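Local coordinates for protein acetolactate synthase isozyme 1 large subunit (Escherichia coli, PDB 6LPI) that is the large subunit of an acetohydroxy-acid synthase, with three parallel-sheet domains, and binds thiamine diphosphate, a magnesium ion and flavin-adenine dinucleotide, at residues Q68-V79 with D97-I108; A205-V215 with L337-W346. All coordinates share one frame; numbering follows the deposited sequence.

Overall arrangement
Interaction 1 comes first along the chain and is complete before interaction 2 begins. Its centre is about 9 Å from the centre of the chain, in the N-terminal thiamine-diphosphate-binding domain, where it joins the beta-alpha-beta unit of strand 78-82, helix 86-101 and strand 105-111 to the preceding helix 60-74. Interaction 2 is peripheral: its centre is about 31 Å from that of the chain, and it joins the run 337-346, which leads into helix 344-354, to helix 198-210 and strand 214-218 of the central domain. The centres of interactions 1 and 2 are about 37 Å apart. Between the nearest atoms of interactions 1 and 2 the distance is about 21 Å, and they share no sheet or helix.

Interaction 1 (Q68-V79 with D97-I108)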
loop_
_atom_site.group_PDB
_atom_site.type_symbol
_atom_site.label_atom_id
_atom_site.label_comp_id
_atom_site.label_asym_id
_atom_site.label_seq_id
_atom_site.Cartn_x
_atom_site.Cartn_y
_atom_site.Cartn_z
ATOM N N GLN B 68 -7.915 1.857 6.714
ATOM C CA GLN B 68 -6.587 1.427 6.310
ATOM C C GLN B 68 -5.751 0.960 7.495
ATOM O O GLN B 68 -5.019 -0.020 7.377
ATOM C CB GLN B 68 -5.879 2.536 5.560
ATOM C CG GLN B 68 -6.015 2.381 4.060
ATOM C CD GLN B 68 -4.734 2.794 3.342
ATOM O OE1 GLN B 68 -3.626 2.362 3.699
ATOM N NE2 GLN B 68 -4.874 3.676 2.367
ATOM N N GLY B 69 -5.800 1.669 8.628
ATOM C CA GLY B 69 -5.047 1.224 9.792
ATOM C C GLY B 69 -5.505 -0.132 10.295
ATOM O O GLY B 69 -4.686 -1.005 10.626
ATOM N N MET B 70 -6.823 -0.342 10.338
ATOM C CA MET B 70 -7.313 -1.674 10.673
ATOM C C MET B 70 -6.720 -2.693 9.713
ATOM O O MET B 70 -6.021 -3.623 10.138
ATOM C CB MET B 70 -8.839 -1.703 10.643
ATOM C CG MET B 70 -9.439 -0.745 11.644
ATOM S SD MET B 70 -11.187 -0.955 11.912
ATOM C CE MET B 70 -11.395 -2.686 11.479
ATOM N N ALA B 71 -6.920 -2.465 8.398
ATOM C CA ALA B 71 -6.496 -3.412 7.370
ATOM C C ALA B 71 -4.989 -3.646 7.378
ATOM O O ALA B 71 -4.531 -4.784 7.208
ATOM C CB ALA B 71 -6.949 -2.935 5.999
ATOM N N ARG B 72 -4.195 -2.597 7.571
ATOM C CA ARG B 72 -2.759 -2.795 7.603
ATOM C C ARG B 72 -2.305 -3.539 8.843
ATOM O O ARG B 72 -1.224 -4.126 8.825
ATOM C CB ARG B 72 -2.028 -1.465 7.470
ATOM C CG ARG B 72 -2.368 -0.731 6.215
ATOM C CD ARG B 72 -1.288 0.255 5.978
ATOM N NE ARG B 72 -1.571 1.178 4.891
ATOM C CZ ARG B 72 -0.617 1.708 4.134
ATOM N NH1 ARG B 72 0.651 1.377 4.363
ATOM N NH2 ARG B 72 -0.926 2.568 3.166
ATOM N N THR B 73 -3.101 -3.577 9.908
ATOM C CA THR B 73 -2.684 -4.459 11.004
ATOM C C THR B 73 -3.307 -5.874 11.034
ATOM O O THR B 73 -2.635 -6.777 11.538
ATOM C CB THR B 73 -2.940 -3.803 12.356
ATOM O OG1 THR B 73 -4.337 -3.530 12.498
ATOM C CG2 THR B 73 -2.135 -2.503 12.500
ATOM N N ASP B 74 -4.527 -6.134 10.475
ATOM C CA ASP B 74 -5.222 -7.433 10.648
ATOM C C ASP B 74 -4.698 -8.460 9.646
ATOM O O ASP B 74 -4.532 -9.642 9.975
ATOM C CB ASP B 74 -6.747 -7.373 10.365
ATOM C CG ASP B 74 -7.120 -6.420 9.245
ATOM O OD1 ASP B 74 -6.359 -6.460 8.267
ATOM O OD2 ASP B 74 -8.099 -5.668 9.321
ATOM N N GLY B 75 -4.396 -7.998 8.418
ATOM C CA GLY B 75 -4.248 -8.821 7.227
ATOM C C GLY B 75 -5.522 -9.144 6.484
ATOM O O GLY B 75 -5.467 -9.933 5.537
ATOM N N LYS B 76 -6.667 -8.581 6.887
ATOM C CA LYS B 76 -8.015 -8.779 6.312
ATOM C C LYS B 76 -8.642 -7.456 5.813
ATOM O O LYS B 76 -8.234 -6.379 6.254
ATOM C CB LYS B 76 -8.921 -9.482 7.358
ATOM C CG LYS B 76 -10.237 -10.063 6.796
ATOM C CD LYS B 76 -10.563 -11.528 7.178
ATOM C CE LYS B 76 -11.416 -12.236 6.068
ATOM N NZ LYS B 76 -12.649 -11.498 5.611
ATOM N N PRO B 77 -9.553 -7.480 4.835
ATOM C CA PRO B 77 -10.197 -6.212 4.426
ATOM C C PRO B 77 -10.966 -5.495 5.538
ATOM O O PRO B 77 -11.656 -6.110 6.358
ATOM C CB PRO B 77 -11.153 -6.629 3.307
ATOM C CG PRO B 77 -11.198 -8.124 3.333
ATOM C CD PRO B 77 -9.904 -8.587 3.924
ATOM N N ALA B 78 -10.820 -4.170 5.563
ATOM C CA ALA B 78 -11.566 -3.262 6.425
ATOM C C ALA B 78 -12.493 -2.421 5.554
ATOM O O ALA B 78 -12.238 -2.248 4.368
ATOM C CB ALA B 78 -10.621 -2.387 7.237
ATOM N N VAL B 79 -13.585 -1.928 6.131
ATOM C CA VAL B 79 -14.690 -1.329 5.387
ATOM C C VAL B 79 -14.893 0.122 5.800
ATOM O O VAL B 79 -14.973 0.426 6.994
ATOM C CB VAL B 79 -15.980 -2.137 5.596
ATOM C CG1 VAL B 79 -17.174 -1.425 4.980
ATOM C CG2 VAL B 79 -15.807 -3.544 5.003
ATOM N N ASP B 97 -4.395 5.761 -2.125
ATOM C CA ASP B 97 -3.331 5.325 -1.243
ATOM C C ASP B 97 -3.444 3.833 -0.988
ATOM O O ASP B 97 -2.436 3.124 -0.982
ATOM C CB ASP B 97 -3.361 6.096 0.073
ATOM C CG ASP B 97 -2.186 5.746 0.975
ATOM O OD1 ASP B 97 -1.080 6.294 0.753
ATOM O OD2 ASP B 97 -2.360 4.902 1.889
ATOM N N ALA B 98 -4.663 3.331 -0.765
ATOM C CA ALA B 98 -4.815 1.888 -0.578
ATOM C C ALA B 98 -4.339 1.118 -1.803
ATOM O O ALA B 98 -3.707 0.062 -1.673
ATOM C CB ALA B 98 -6.267 1.535 -0.265
ATOM N N ARG B 99 -4.624 1.640 -3.000
ATOM C CA ARG B 99 -4.238 0.966 -4.237
ATOM C C ARG B 99 -2.719 0.861 -4.390
ATOM O O ARG B 99 -2.185 -0.237 -4.594
ATOM C CB ARG B 99 -4.833 1.695 -5.439
ATOM C CG ARG B 99 -4.400 1.116 -6.767
ATOM C CD ARG B 99 -4.995 -0.236 -6.964
ATOM N NE ARG B 99 -5.024 -0.556 -8.382
ATOM C CZ ARG B 99 -5.067 -1.789 -8.866
ATOM N NH1 ARG B 99 -5.098 -2.826 -8.041
ATOM N NH2 ARG B 99 -5.079 -1.979 -10.173
ATOM N N LEU B 100 -1.994 1.976 -4.260
ATOM C CA LEU B 100 -0.583 1.850 -4.593
ATOM C C LEU B 100 0.228 1.091 -3.540
ATOM O O LEU B 100 1.294 0.551 -3.881
ATOM C CB LEU B 100 0.070 3.213 -4.795
ATOM C CG LEU B 100 -0.549 4.299 -5.667
ATOM C CD1 LEU B 100 0.437 5.458 -5.758
ATOM C CD2 LEU B 100 -0.963 3.842 -6.998
ATOM N N ASP B 101 -0.264 0.970 -2.306
ATOM C CA ASP B 101 0.451 0.213 -1.278
ATOM C C ASP B 101 -0.095 -1.201 -1.107
ATOM O O ASP B 101 0.476 -1.982 -0.332
ATOM C CB ASP B 101 0.411 0.954 0.065
ATOM C CG ASP B 101 1.405 2.115 0.132
ATOM O OD1 ASP B 101 1.038 3.227 0.599
ATOM O OD2 ASP B 101 2.531 1.940 -0.353
ATOM N N SER B 102 -1.129 -1.564 -1.881
ATOM C CA SER B 102 -1.699 -2.908 -1.958
ATOM C C SER B 102 -2.340 -3.384 -0.662
ATOM O O SER B 102 -1.926 -4.397 -0.095
ATOM C CB SER B 102 -0.636 -3.916 -2.409
ATOM O OG SER B 102 0.003 -3.529 -3.627
ATOM N N ILE B 103 -3.363 -2.665 -0.208
ATOM C CA ILE B 103 -4.077 -2.924 1.044
ATOM C C ILE B 103 -5.517 -3.346 0.781
ATOM O O ILE B 103 -6.182 -2.766 -0.094
ATOM C CB ILE B 103 -4.034 -1.697 1.967
ATOM C CG1 ILE B 103 -2.590 -1.279 2.198
ATOM C CG2 ILE B 103 -4.736 -1.958 3.279
ATOM C CD1 ILE B 103 -2.373 0.118 1.824
ATOM N N PRO B 104 -6.032 -4.369 1.494
ATOM C CA PRO B 104 -7.419 -4.810 1.273
ATOM C C PRO B 104 -8.427 -3.894 1.949
ATOM O O PRO B 104 -8.627 -3.932 3.163
ATOM C CB PRO B 104 -7.440 -6.216 1.889
ATOM C CG PRO B 104 -6.383 -6.149 2.959
ATOM C CD PRO B 104 -5.316 -5.243 2.447
ATOM N N LEU B 105 -9.072 -3.061 1.163
ATOM C CA LEU B 105 -10.136 -2.205 1.636
ATOM C C LEU B 105 -11.400 -2.507 0.841
ATOM O O LEU B 105 -11.345 -2.723 -0.371
ATOM C CB LEU B 105 -9.705 -0.737 1.453
ATOM C CG LEU B 105 -10.036 0.337 2.479
ATOM C CD1 LEU B 105 -9.275 0.026 3.754
ATOM C CD2 LEU B 105 -9.669 1.711 1.929
ATOM N N ILE B 106 -12.539 -2.540 1.517
ATOM C CA ILE B 106 -13.841 -2.459 0.866
ATOM C C ILE B 106 -14.425 -1.110 1.224
ATOM O O ILE B 106 -14.538 -0.758 2.406
ATOM C CB ILE B 106 -14.791 -3.605 1.248
ATOM C CG1 ILE B 106 -14.492 -4.865 0.435
ATOM C CG2 ILE B 106 -16.226 -3.203 1.016
ATOM C CD1 ILE B 106 -13.383 -5.677 0.922
ATOM N N CYS B 107 -14.794 -0.364 0.200
ATOM C CA CYS B 107 -15.310 0.987 0.329
ATOM C C CYS B 107 -16.730 0.998 -0.221
ATOM O O CYS B 107 -16.941 0.711 -1.403
ATOM C CB CYS B 107 -14.384 1.937 -0.431
ATOM S SG CYS B 107 -15.108 3.443 -0.990
ATOM N N ILE B 108 -17.699 1.338 0.620
ATOM C CA ILE B 108 -19.108 1.285 0.254
ATOM C C ILE B 108 -19.674 2.695 0.249
ATOM O O ILE B 108 -19.556 3.438 1.232
ATOM C CB ILE B 108 -19.910 0.366 1.186
ATOM C CG1 ILE B 108 -19.521 -1.097 0.947
ATOM C CG2 ILE B 108 -21.365 0.538 0.941
ATOM C CD1 ILE B 108 -19.926 -2.041 2.069
#
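Q68 and R72, one turn apart on helix 60-74, reach together into the acidic side of helix 86-101. The Q68 amide works in both directions. Its NE2 donates to D97 OD2 at 2.8 Å, meeting the anti lone pair with the two planes nearly coplanar, and also bonds to A94 O; its OE1 accepts from NE and NH2 of R72, both in the guanidinium plane, NE at 2.7 Å. Glutamine suits the place because it can serve a carboxylate and an arginine at once. R72, extended from CG to NE, brings NH2 within 3.0 Å of D97 OD2 and 3.3 Å of D101 OD1, forming two salt bridges at its edge while I103 covers one guanidinium face. The aspartates are further satisfied by the loop 413-418: D97 OD1 bonds to S413 OG and T418 OG1, D101 OD1 and OD2 to the N atoms of G414 and G415. These bonds fix the rotation of both carboxylates.

Beyond this polar patch, the small A71 lets its CB approach I103 CG2 (3.6 Å), and P77 CB lies against I106 CD1. The backbones then pair in parallel: A78 N donates to P104 O at 3.3 Å, and I106 N to A78 O at 2.9 Å. P104 O also receives a CA-H...O contact from P77 CA. L105 and C107 bond onward to strand 166-171. Strand 78-82, helix 86-101 and strand 105-111 thus form a beta-alpha-beta crossover in the parallel sheet of the thiamine-diphosphate-binding fold.

Interaction 2 (A205-V215 with L337-W346); sequences AAMINAAKRPV and LVEAQPRAEW
W346 lies edge-on to P214 and V215 and face-on to R213. Its NE1 donates to P214 O at 2.8 Å, while V215 CG1 meets the ring edge in plane at CZ2. R213 CB sits 3.5 Å from the centroid of the six-membered ring, 9° off its normal, a CH-pi contact; an indole suits the place because it offers a flat face to R213 CB and an N-H at its edge for P214 O. Its CG, anti to the backbone N (chi1 170°), swings the ring off helix 344-354 toward them.

In the last turns of helix 198-210, I208 O takes two N-H bonds from R343, whose NH1 and NH2 meet it end-on, NH2 at 3.1 Å, with P214 CG over one guanidinium face and Q341 NE2 over the other. Q341 NE2 donates to N209 O at 2.6 Å. Both carbonyls belong to this helix, which leads into strand 214-218 of the central domain's Rossmann-like parallel sheet. N209 reads the passing backbone with its amide, OD1 accepting from E339 N (2.8 Å) and ND2 donating to L337 O, while the E339 carboxylate stacks on it, planes 10° apart.

Further out, A236 O holds R343 NE, and E275 O takes R213 NE.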
loop_
_atom_site.group_PDB
_atom_site.type_symbol
_atom_site.label_atom_id
_atom_site.label_comp_id
_atom_site.label_asym_id
_atom_site.label_seq_id
_atom_site.Cartn_x
_atom_site.Cartn_y
_atom_site.Cartn_z
ATOM N N ALA B 205 17.411 -22.273 -6.400
ATOM C CA ALA B 205 18.268 -22.884 -5.385
ATOM C C ALA B 205 19.698 -23.035 -5.888
ATOM O O ALA B 205 20.657 -22.780 -5.145
ATOM C CB ALA B 205 17.704 -24.235 -4.946
ATOM N N ALA B 206 19.863 -23.429 -7.151
ATOM C CA ALA B 206 21.206 -23.545 -7.713
ATOM C C ALA B 206 21.895 -22.178 -7.777
ATOM O O ALA B 206 23.071 -22.034 -7.405
ATOM C CB ALA B 206 21.130 -24.189 -9.091
ATOM N N MET B 207 21.178 -21.159 -8.231
ATOM C CA MET B 207 21.804 -19.854 -8.352
ATOM C C MET B 207 22.200 -19.299 -6.980
ATOM O O MET B 207 23.283 -18.718 -6.826
ATOM C CB MET B 207 20.835 -18.926 -9.071
ATOM C CG MET B 207 20.744 -19.247 -10.553
ATOM S SD MET B 207 19.863 -17.985 -11.462
ATOM C CE MET B 207 21.117 -16.716 -11.503
ATOM N N ILE B 208 21.367 -19.522 -5.956
ATOM C CA ILE B 208 21.677 -19.041 -4.613
ATOM C C ILE B 208 22.849 -19.819 -4.038
ATOM O O ILE B 208 23.749 -19.256 -3.401
ATOM C CB ILE B 208 20.440 -19.146 -3.702
ATOM C CG1 ILE B 208 19.410 -18.065 -4.030
ATOM C CG2 ILE B 208 20.832 -19.094 -2.226
ATOM C CD1 ILE B 208 18.021 -18.398 -3.539
ATOM N N ASN B 209 22.879 -21.119 -4.284
ATOM C CA ASN B 209 23.951 -21.910 -3.717
ATOM C C ASN B 209 25.285 -21.598 -4.382
ATOM O O ASN B 209 26.329 -21.653 -3.725
ATOM C CB ASN B 209 23.588 -23.395 -3.853
ATOM C CG ASN B 209 22.500 -23.822 -2.879
ATOM O OD1 ASN B 209 22.157 -23.088 -1.949
ATOM N ND2 ASN B 209 21.921 -24.987 -3.116
ATOM N N ALA B 210 25.267 -21.168 -5.637
ATOM C CA ALA B 210 26.495 -20.921 -6.376
ATOM C C ALA B 210 26.921 -19.463 -6.384
ATOM O O ALA B 210 27.944 -19.143 -6.992
ATOM C CB ALA B 210 26.337 -21.413 -7.817
ATOM N N ALA B 211 26.198 -18.583 -5.704
ATOM C CA ALA B 211 26.463 -17.154 -5.796
ATOM C C ALA B 211 27.563 -16.740 -4.822
ATOM O O ALA B 211 27.597 -17.206 -3.679
ATOM C CB ALA B 211 25.188 -16.370 -5.520
ATOM N N LYS B 212 28.499 -15.898 -5.296
ATOM C CA LYS B 212 29.561 -15.427 -4.403
ATOM C C LYS B 212 29.047 -14.365 -3.431
ATOM O O LYS B 212 29.415 -14.379 -2.250
ATOM C CB LYS B 212 30.741 -14.825 -5.191
ATOM C CG LYS B 212 31.210 -15.551 -6.476
ATOM C CD LYS B 212 32.317 -14.761 -7.293
ATOM C CE LYS B 212 31.757 -13.879 -8.475
ATOM N NZ LYS B 212 32.794 -13.264 -9.420
ATOM N N ARG B 213 28.158 -13.475 -3.875
ATOM C CA ARG B 213 27.767 -12.292 -3.092
ATOM C C ARG B 213 26.273 -12.012 -3.234
ATOM O O ARG B 213 25.862 -11.002 -3.821
ATOM C CB ARG B 213 28.591 -11.064 -3.501
ATOM C CG ARG B 213 30.098 -11.262 -3.489
ATOM C CD ARG B 213 30.851 -9.945 -3.657
ATOM N NE ARG B 213 30.662 -9.360 -4.984
ATOM C CZ ARG B 213 31.355 -9.703 -6.066
ATOM N NH1 ARG B 213 32.297 -10.633 -5.981
ATOM N NH2 ARG B 213 31.094 -9.119 -7.234
ATOM N N PRO B 214 25.428 -12.866 -2.676
ATOM C CA PRO B 214 23.990 -12.631 -2.796
ATOM C C PRO B 214 23.476 -11.670 -1.736
ATOM O O PRO B 214 24.017 -11.548 -0.634
ATOM C CB PRO B 214 23.400 -14.030 -2.580
ATOM C CG PRO B 214 24.334 -14.637 -1.574
ATOM C CD PRO B 214 25.718 -14.063 -1.871
ATOM N N VAL B 215 22.403 -10.973 -2.100
ATOM C CA VAL B 215 21.653 -10.162 -1.159
ATOM C C VAL B 215 20.192 -10.512 -1.330
ATOM O O VAL B 215 19.741 -10.862 -2.430
ATOM C CB VAL B 215 21.858 -8.640 -1.316
ATOM C CG1 VAL B 215 23.312 -8.292 -1.550
ATOM C CG2 VAL B 215 20.934 -8.090 -2.363
ATOM N N LEU B 337 16.146 -26.897 -0.203
ATOM C CA LEU B 337 17.078 -27.077 -1.302
ATOM C C LEU B 337 18.224 -26.077 -1.278
ATOM O O LEU B 337 19.131 -26.179 -2.112
ATOM C CB LEU B 337 16.335 -27.010 -2.639
ATOM C CG LEU B 337 15.511 -28.282 -2.864
ATOM C CD1 LEU B 337 14.039 -28.131 -2.463
ATOM C CD2 LEU B 337 15.637 -28.723 -4.288
ATOM N N VAL B 338 18.196 -25.114 -0.362
ATOM C CA VAL B 338 19.228 -24.086 -0.262
ATOM C C VAL B 338 20.279 -24.568 0.727
ATOM O O VAL B 338 19.957 -24.866 1.877
ATOM C CB VAL B 338 18.640 -22.748 0.205
ATOM C CG1 VAL B 338 19.768 -21.797 0.625
ATOM C CG2 VAL B 338 17.694 -22.148 -0.834
ATOM N N GLU B 339 21.532 -24.659 0.292
ATOM C CA GLU B 339 22.579 -25.059 1.225
ATOM C C GLU B 339 22.835 -23.968 2.267
ATOM O O GLU B 339 22.501 -22.795 2.083
ATOM C CB GLU B 339 23.870 -25.386 0.482
ATOM C CG GLU B 339 23.754 -26.570 -0.465
ATOM C CD GLU B 339 24.585 -26.400 -1.727
ATOM O OE1 GLU B 339 25.292 -25.375 -1.848
ATOM O OE2 GLU B 339 24.532 -27.295 -2.600
ATOM N N ALA B 340 23.397 -24.393 3.399
ATOM C CA ALA B 340 23.730 -23.523 4.530
ATOM C C ALA B 340 25.228 -23.214 4.532
ATOM O O ALA B 340 26.028 -24.011 5.026
ATOM C CB ALA B 340 23.293 -24.174 5.837
ATOM N N GLN B 341 25.616 -22.067 3.947
ATOM C CA GLN B 341 26.961 -21.530 3.727
ATOM C C GLN B 341 27.293 -20.398 4.697
ATOM O O GLN B 341 26.468 -19.502 4.920
ATOM C CB GLN B 341 27.119 -20.996 2.306
ATOM C CG GLN B 341 26.508 -21.844 1.224
ATOM C CD GLN B 341 26.868 -21.337 -0.161
ATOM O OE1 GLN B 341 27.947 -20.777 -0.366
ATOM N NE2 GLN B 341 25.965 -21.526 -1.120
ATOM N N PRO B 342 28.490 -20.392 5.257
ATOM C CA PRO B 342 28.874 -19.307 6.165
ATOM C C PRO B 342 29.020 -17.952 5.455
ATOM O O PRO B 342 28.931 -16.904 6.095
ATOM C CB PRO B 342 30.231 -19.770 6.699
ATOM C CG PRO B 342 30.171 -21.257 6.626
ATOM C CD PRO B 342 29.357 -21.574 5.403
ATOM N N ARG B 343 29.272 -17.991 4.148
ATOM C CA ARG B 343 29.557 -16.807 3.331
ATOM C C ARG B 343 30.514 -15.858 4.048
ATOM O O ARG B 343 30.261 -14.649 4.134
ATOM C CB ARG B 343 28.363 -16.012 2.792
ATOM C CG ARG B 343 27.106 -16.843 2.611
ATOM C CD ARG B 343 26.765 -16.978 1.141
ATOM N NE ARG B 343 25.519 -17.708 0.925
ATOM C CZ ARG B 343 25.103 -18.127 -0.266
ATOM N NH1 ARG B 343 25.843 -17.888 -1.334
ATOM N NH2 ARG B 343 23.961 -18.792 -0.389
ATOM N N ALA B 344 31.610 -16.407 4.577
ATOM C CA ALA B 344 32.463 -15.635 5.477
ATOM C C ALA B 344 33.080 -14.421 4.789
ATOM O O ALA B 344 32.961 -13.291 5.283
ATOM C CB ALA B 344 33.558 -16.538 6.043
ATOM N N GLU B 345 33.697 -14.627 3.615
ATOM C CA GLU B 345 34.392 -13.534 2.937
ATOM C C GLU B 345 33.425 -12.444 2.496
ATOM O O GLU B 345 33.751 -11.247 2.549
ATOM C CB GLU B 345 35.215 -14.062 1.764
ATOM C CG GLU B 345 36.701 -14.019 2.073
ATOM C CD GLU B 345 37.579 -14.425 0.912
ATOM O OE1 GLU B 345 37.297 -15.461 0.283
ATOM O OE2 GLU B 345 38.574 -13.727 0.644
ATOM N N TRP B 346 32.237 -12.835 2.038
ATOM C CA TRP B 346 31.265 -11.832 1.635
ATOM C C TRP B 346 30.852 -11.006 2.842
ATOM O O TRP B 346 30.783 -9.778 2.760
ATOM C CB TRP B 346 30.091 -12.534 0.943
ATOM C CG TRP B 346 28.796 -11.790 0.609
ATOM C CD1 TRP B 346 27.524 -12.259 0.803
ATOM C CD2 TRP B 346 28.645 -10.485 0.012
ATOM N NE1 TRP B 346 26.603 -11.353 0.344
ATOM C CE2 TRP B 346 27.259 -10.251 -0.134
ATOM C CE3 TRP B 346 29.541 -9.495 -0.408
ATOM C CZ2 TRP B 346 26.752 -9.072 -0.681
ATOM C CZ3 TRP B 346 29.039 -8.335 -0.947
ATOM C CH2 TRP B 346 27.654 -8.130 -1.081
#